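Local coordinates for tudor domain-containing protein 1 (Mus musculus, PDB 4B9W) that acts as a scaffold in the germline piRNA pathway that represses transposons, here through its third Tudor domain, which binds a dimethylarginine peptide of the Piwi protein MILI, at residues A[72-86]-A[100-114]. Numbering follows the deposited sequence.
Sequences CCAFFSGDGNWYRAL and FVDYGNVEEVTTDQL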
# COMPACT_ATOMS: atom_id res chain seq x y z
N CYS A 72 10.50 -3.90 14.93
CA CYS A 72 9.96 -4.07 16.28
C CYS A 72 9.36 -5.47 16.40
O CYS A 72 9.44 -6.29 15.47
CB CYS A 72 8.91 -3.01 16.57
SG CYS A 72 7.59 -2.91 15.33
N CYS A 73 8.82 -5.73 17.60
CA CYS A 73 7.96 -6.86 17.90
C CYS A 73 6.58 -6.27 18.01
O CYS A 73 6.39 -5.26 18.69
CB CYS A 73 8.31 -7.48 19.26
SG CYS A 73 9.96 -8.21 19.39
N ALA A 74 5.60 -6.91 17.35
CA ALA A 74 4.23 -6.42 17.35
C ALA A 74 3.29 -7.56 17.72
O ALA A 74 3.48 -8.68 17.26
CB ALA A 74 3.86 -5.84 15.98
N PHE A 75 2.29 -7.27 18.53
CA PHE A 75 1.29 -8.26 18.95
C PHE A 75 0.29 -8.45 17.81
O PHE A 75 -0.22 -7.47 17.29
CB PHE A 75 0.60 -7.74 20.22
CG PHE A 75 -0.47 -8.62 20.75
CD1 PHE A 75 -0.15 -9.74 21.49
CD2 PHE A 75 -1.80 -8.32 20.55
CE1 PHE A 75 -1.15 -10.57 21.99
CE2 PHE A 75 -2.81 -9.15 21.05
CZ PHE A 75 -2.48 -10.26 21.77
N PHE A 76 0.03 -9.68 17.41
CA PHE A 76 -0.95 -9.99 16.35
C PHE A 76 -2.23 -10.58 16.98
O PHE A 76 -2.23 -11.71 17.50
CB PHE A 76 -0.34 -10.95 15.31
CG PHE A 76 -1.32 -11.39 14.24
CD1 PHE A 76 -2.03 -10.45 13.51
CD2 PHE A 76 -1.54 -12.74 13.99
CE1 PHE A 76 -2.94 -10.84 12.54
CE2 PHE A 76 -2.45 -13.13 13.02
CZ PHE A 76 -3.15 -12.18 12.29
N SER A 77 -3.30 -9.79 16.95
CA SER A 77 -4.54 -10.14 17.63
C SER A 77 -5.24 -11.35 17.00
O SER A 77 -5.99 -12.04 17.68
CB SER A 77 -5.50 -8.95 17.62
OG SER A 77 -5.65 -8.56 16.27
N GLY A 78 -4.97 -11.60 15.72
CA GLY A 78 -5.40 -12.83 15.05
C GLY A 78 -5.12 -14.12 15.82
O GLY A 78 -5.99 -14.99 15.87
N ASP A 79 -3.93 -14.28 16.41
CA ASP A 79 -3.66 -15.46 17.25
C ASP A 79 -3.13 -15.14 18.66
O ASP A 79 -2.85 -16.05 19.42
CB ASP A 79 -2.69 -16.40 16.55
CG ASP A 79 -1.28 -15.82 16.42
OD1 ASP A 79 -1.08 -14.63 16.78
OD2 ASP A 79 -0.37 -16.55 15.97
N GLY A 80 -2.96 -13.87 19.00
CA GLY A 80 -2.56 -13.49 20.35
C GLY A 80 -1.10 -13.72 20.70
O GLY A 80 -0.75 -13.87 21.87
N ASN A 81 -0.23 -13.70 19.70
CA ASN A 81 1.20 -13.87 19.91
C ASN A 81 1.98 -12.69 19.35
O ASN A 81 1.48 -11.93 18.50
CB ASN A 81 1.66 -15.15 19.24
CG ASN A 81 0.99 -16.41 19.83
OD1 ASN A 81 0.88 -16.55 21.05
ND2 ASN A 81 0.55 -17.32 18.97
N TRP A 82 3.23 -12.54 19.80
CA TRP A 82 4.11 -11.51 19.26
C TRP A 82 4.90 -11.98 18.05
O TRP A 82 5.32 -13.14 17.97
CB TRP A 82 5.02 -11.01 20.36
CG TRP A 82 4.23 -10.32 21.45
CD1 TRP A 82 3.43 -10.91 22.44
CD2 TRP A 82 4.12 -8.88 21.70
NE1 TRP A 82 2.85 -9.96 23.24
CE2 TRP A 82 3.23 -8.72 22.86
CE3 TRP A 82 4.63 -7.74 21.07
CZ2 TRP A 82 2.91 -7.48 23.37
CZ3 TRP A 82 4.30 -6.49 21.61
CH2 TRP A 82 3.47 -6.36 22.74
N TYR A 83 5.09 -11.11 17.06
CA TYR A 83 5.93 -11.47 15.93
C TYR A 83 6.81 -10.29 15.53
O TYR A 83 6.61 -9.17 15.98
CB TYR A 83 5.07 -11.89 14.74
CG TYR A 83 4.23 -13.12 15.01
CD1 TYR A 83 4.77 -14.38 14.85
CD2 TYR A 83 2.91 -13.01 15.45
CE1 TYR A 83 4.03 -15.52 15.11
CE2 TYR A 83 2.14 -14.14 15.71
CZ TYR A 83 2.71 -15.39 15.52
OH TYR A 83 1.98 -16.54 15.77
N ARG A 84 7.77 -10.57 14.65
CA ARG A 84 8.63 -9.55 14.09
C ARG A 84 7.84 -8.68 13.13
O ARG A 84 6.95 -9.16 12.43
CB ARG A 84 9.81 -10.18 13.37
CG ARG A 84 10.68 -11.04 14.29
CD ARG A 84 12.02 -11.33 13.67
NE ARG A 84 11.95 -12.24 12.52
CZ ARG A 84 13.00 -12.60 11.80
NH1 ARG A 84 14.21 -12.13 12.09
NH2 ARG A 84 12.85 -13.42 10.76
N ALA A 85 8.16 -7.39 13.12
CA ALA A 85 7.44 -6.44 12.30
C ALA A 85 8.31 -5.22 11.96
O ALA A 85 9.33 -4.97 12.60
CB ALA A 85 6.18 -6.02 13.02
N LEU A 86 7.89 -4.50 10.91
CA LEU A 86 8.40 -3.20 10.54
C LEU A 86 7.26 -2.19 10.60
O LEU A 86 6.13 -2.46 10.15
CB LEU A 86 8.99 -3.21 9.11
CG LEU A 86 10.34 -3.87 8.83
CD1 LEU A 86 10.53 -4.03 7.32
CD2 LEU A 86 11.50 -3.09 9.46
N PHE A 100 3.99 -7.41 9.29
CA PHE A 100 4.55 -8.63 9.89
C PHE A 100 5.49 -9.33 8.90
O PHE A 100 5.05 -9.94 7.94
CB PHE A 100 3.40 -9.54 10.38
CG PHE A 100 2.72 -9.02 11.60
CD1 PHE A 100 3.33 -9.14 12.84
CD2 PHE A 100 1.49 -8.38 11.53
CE1 PHE A 100 2.73 -8.64 13.99
CE2 PHE A 100 0.88 -7.88 12.67
CZ PHE A 100 1.50 -8.01 13.90
N VAL A 101 6.81 -9.20 9.14
CA VAL A 101 7.85 -9.49 8.13
C VAL A 101 8.04 -10.97 7.79
O VAL A 101 8.57 -11.30 6.72
CB VAL A 101 9.22 -8.91 8.54
CG1 VAL A 101 9.18 -7.39 8.60
CG2 VAL A 101 9.69 -9.46 9.87
N ASP A 102 7.63 -11.85 8.69
CA ASP A 102 7.72 -13.28 8.42
C ASP A 102 6.45 -13.89 7.82
O ASP A 102 6.42 -15.11 7.61
CB ASP A 102 8.09 -14.01 9.70
CG ASP A 102 9.47 -13.65 10.20
OD1 ASP A 102 10.46 -13.79 9.43
OD2 ASP A 102 9.57 -13.28 11.38
N TYR A 103 5.43 -13.07 7.53
CA TYR A 103 4.12 -13.59 7.01
C TYR A 103 3.53 -12.74 5.88
O TYR A 103 2.94 -13.29 4.96
CB TYR A 103 3.10 -13.76 8.17
CG TYR A 103 3.62 -14.69 9.27
CD1 TYR A 103 4.40 -14.17 10.31
CD2 TYR A 103 3.38 -16.06 9.25
CE1 TYR A 103 4.93 -14.99 11.29
CE2 TYR A 103 3.87 -16.89 10.24
CZ TYR A 103 4.67 -16.35 11.25
OH TYR A 103 5.21 -17.14 12.25
N GLY A 104 3.66 -11.42 5.95
CA GLY A 104 3.29 -10.54 4.86
C GLY A 104 2.01 -9.75 5.07
O GLY A 104 1.64 -8.96 4.20
N ASN A 105 1.33 -9.97 6.19
CA ASN A 105 0.16 -9.17 6.56
C ASN A 105 0.53 -7.87 7.27
O ASN A 105 1.62 -7.75 7.89
CB ASN A 105 -0.84 -9.95 7.42
CG ASN A 105 -0.23 -10.49 8.70
OD1 ASN A 105 0.78 -11.15 8.65
ND2 ASN A 105 -0.86 -10.21 9.84
N VAL A 106 -0.35 -6.90 7.13
CA VAL A 106 -0.22 -5.59 7.76
C VAL A 106 -1.40 -5.42 8.70
O VAL A 106 -2.52 -5.62 8.29
CB VAL A 106 -0.22 -4.46 6.70
CG1 VAL A 106 -0.39 -3.08 7.36
CG2 VAL A 106 1.04 -4.52 5.85
N GLU A 107 -1.14 -5.04 9.95
CA GLU A 107 -2.21 -4.77 10.92
C GLU A 107 -2.03 -3.39 11.62
O GLU A 107 -0.92 -2.94 11.86
CB GLU A 107 -2.26 -5.86 12.01
CG GLU A 107 -2.33 -7.31 11.52
CD GLU A 107 -3.55 -7.62 10.67
OE1 GLU A 107 -4.62 -7.04 10.95
OE2 GLU A 107 -3.44 -8.47 9.73
N GLU A 108 -3.14 -2.76 11.99
CA GLU A 108 -3.12 -1.57 12.83
C GLU A 108 -3.08 -1.96 14.31
O GLU A 108 -3.98 -2.67 14.78
CB GLU A 108 -4.35 -0.73 12.58
CG GLU A 108 -4.38 0.54 13.43
CD GLU A 108 -5.52 1.46 13.06
OE1 GLU A 108 -6.01 1.35 11.92
OE2 GLU A 108 -5.92 2.30 13.90
N VAL A 109 -2.05 -1.50 15.02
CA VAL A 109 -1.91 -1.76 16.45
C VAL A 109 -1.78 -0.46 17.26
O VAL A 109 -1.61 0.64 16.71
CB VAL A 109 -0.72 -2.71 16.74
CG1 VAL A 109 -0.92 -4.04 16.02
CG2 VAL A 109 0.62 -2.10 16.35
N THR A 110 -1.97 -0.60 18.57
CA THR A 110 -1.75 0.47 19.52
C THR A 110 -0.31 0.40 20.05
O THR A 110 0.42 -0.60 19.82
CB THR A 110 -2.70 0.34 20.73
OG1 THR A 110 -2.42 -0.88 21.42
CG2 THR A 110 -4.17 0.38 20.30
N THR A 111 0.07 1.42 20.81
CA THR A 111 1.42 1.51 21.37
C THR A 111 1.75 0.44 22.41
O THR A 111 2.91 0.06 22.57
CB THR A 111 1.70 2.90 21.96
OG1 THR A 111 0.58 3.33 22.74
CG2 THR A 111 1.94 3.88 20.84
N ASP A 112 0.74 -0.07 23.11
CA ASP A 112 0.94 -1.20 24.02
C ASP A 112 1.17 -2.52 23.28
O ASP A 112 1.52 -3.51 23.90
CB ASP A 112 -0.25 -1.39 24.94
CG ASP A 112 -0.40 -0.28 25.94
OD1 ASP A 112 0.55 0.51 26.14
OD2 ASP A 112 -1.48 -0.20 26.54
N GLN A 113 0.95 -2.53 21.97
CA GLN A 113 1.07 -3.73 21.18
C GLN A 113 2.39 -3.74 20.37
O GLN A 113 2.59 -4.57 19.48
CB GLN A 113 -0.16 -3.86 20.28
CG GLN A 113 -1.45 -4.15 21.04
CD GLN A 113 -2.70 -4.22 20.16
OE1 GLN A 113 -2.83 -3.50 19.16
NE2 GLN A 113 -3.64 -5.08 20.54
N LEU A 114 3.29 -2.82 20.72
CA LEU A 114 4.60 -2.70 20.12
C LEU A 114 5.67 -2.80 21.22
O LEU A 114 5.48 -2.28 22.31
CB LEU A 114 4.74 -1.35 19.44
CG LEU A 114 3.88 -1.10 18.21
CD1 LEU A 114 4.09 0.33 17.75
CD2 LEU A 114 4.24 -2.11 17.12
O HOH W 1 7.98 -13.29 13.50
O HOH W 2 6.38 -11.65 11.53
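The Phe100 ring lies against the 72-86 hairpin. Its CE1 rests 3.6 Å from Ala74 CB, and its CZ meets Phe76 CB. The edge of the Phe76 ring points at the face of Phe100, with centroids 5.5 Å apart. Phe76 CG stands anti to the backbone N (chi1 176°), which carries its ring out to Asn105 and Glu107. Tyr103 turns its edge to the face of Tyr83 in an offset T-shaped pair, planes at 74°. Phe76, Tyr83, Phe100 and Tyr103 pack on the bound peptide, the last three on a modified side chain, as expected of a Tudor aromatic cage. Asn105 OD1 hydrogen-bonds that side chain. At the polar edge Arg84 holds Asp102 side-on in a salt bridge. Arg84 NE reaches Asp102 OD2 and Arg84 NH2 reaches Asp102 OD1, each at 2.8 Å and each on a syn lone pair. The two groups are nearly coplanar. Arg84 NH1 also hydrogen-bonds the backbone carbonyls of Phe121 and Leu124. A leucine in place of Arg84 would probably leave the buried Asp102 carboxylate without its countercharge and those carbonyls without the NH1 donor. Strand 71-76 pairs with strand 114-116 and strand 81-90 with 96-100, while helix 41-57 packs on Cys73, Trp82, Arg84 and Asp102.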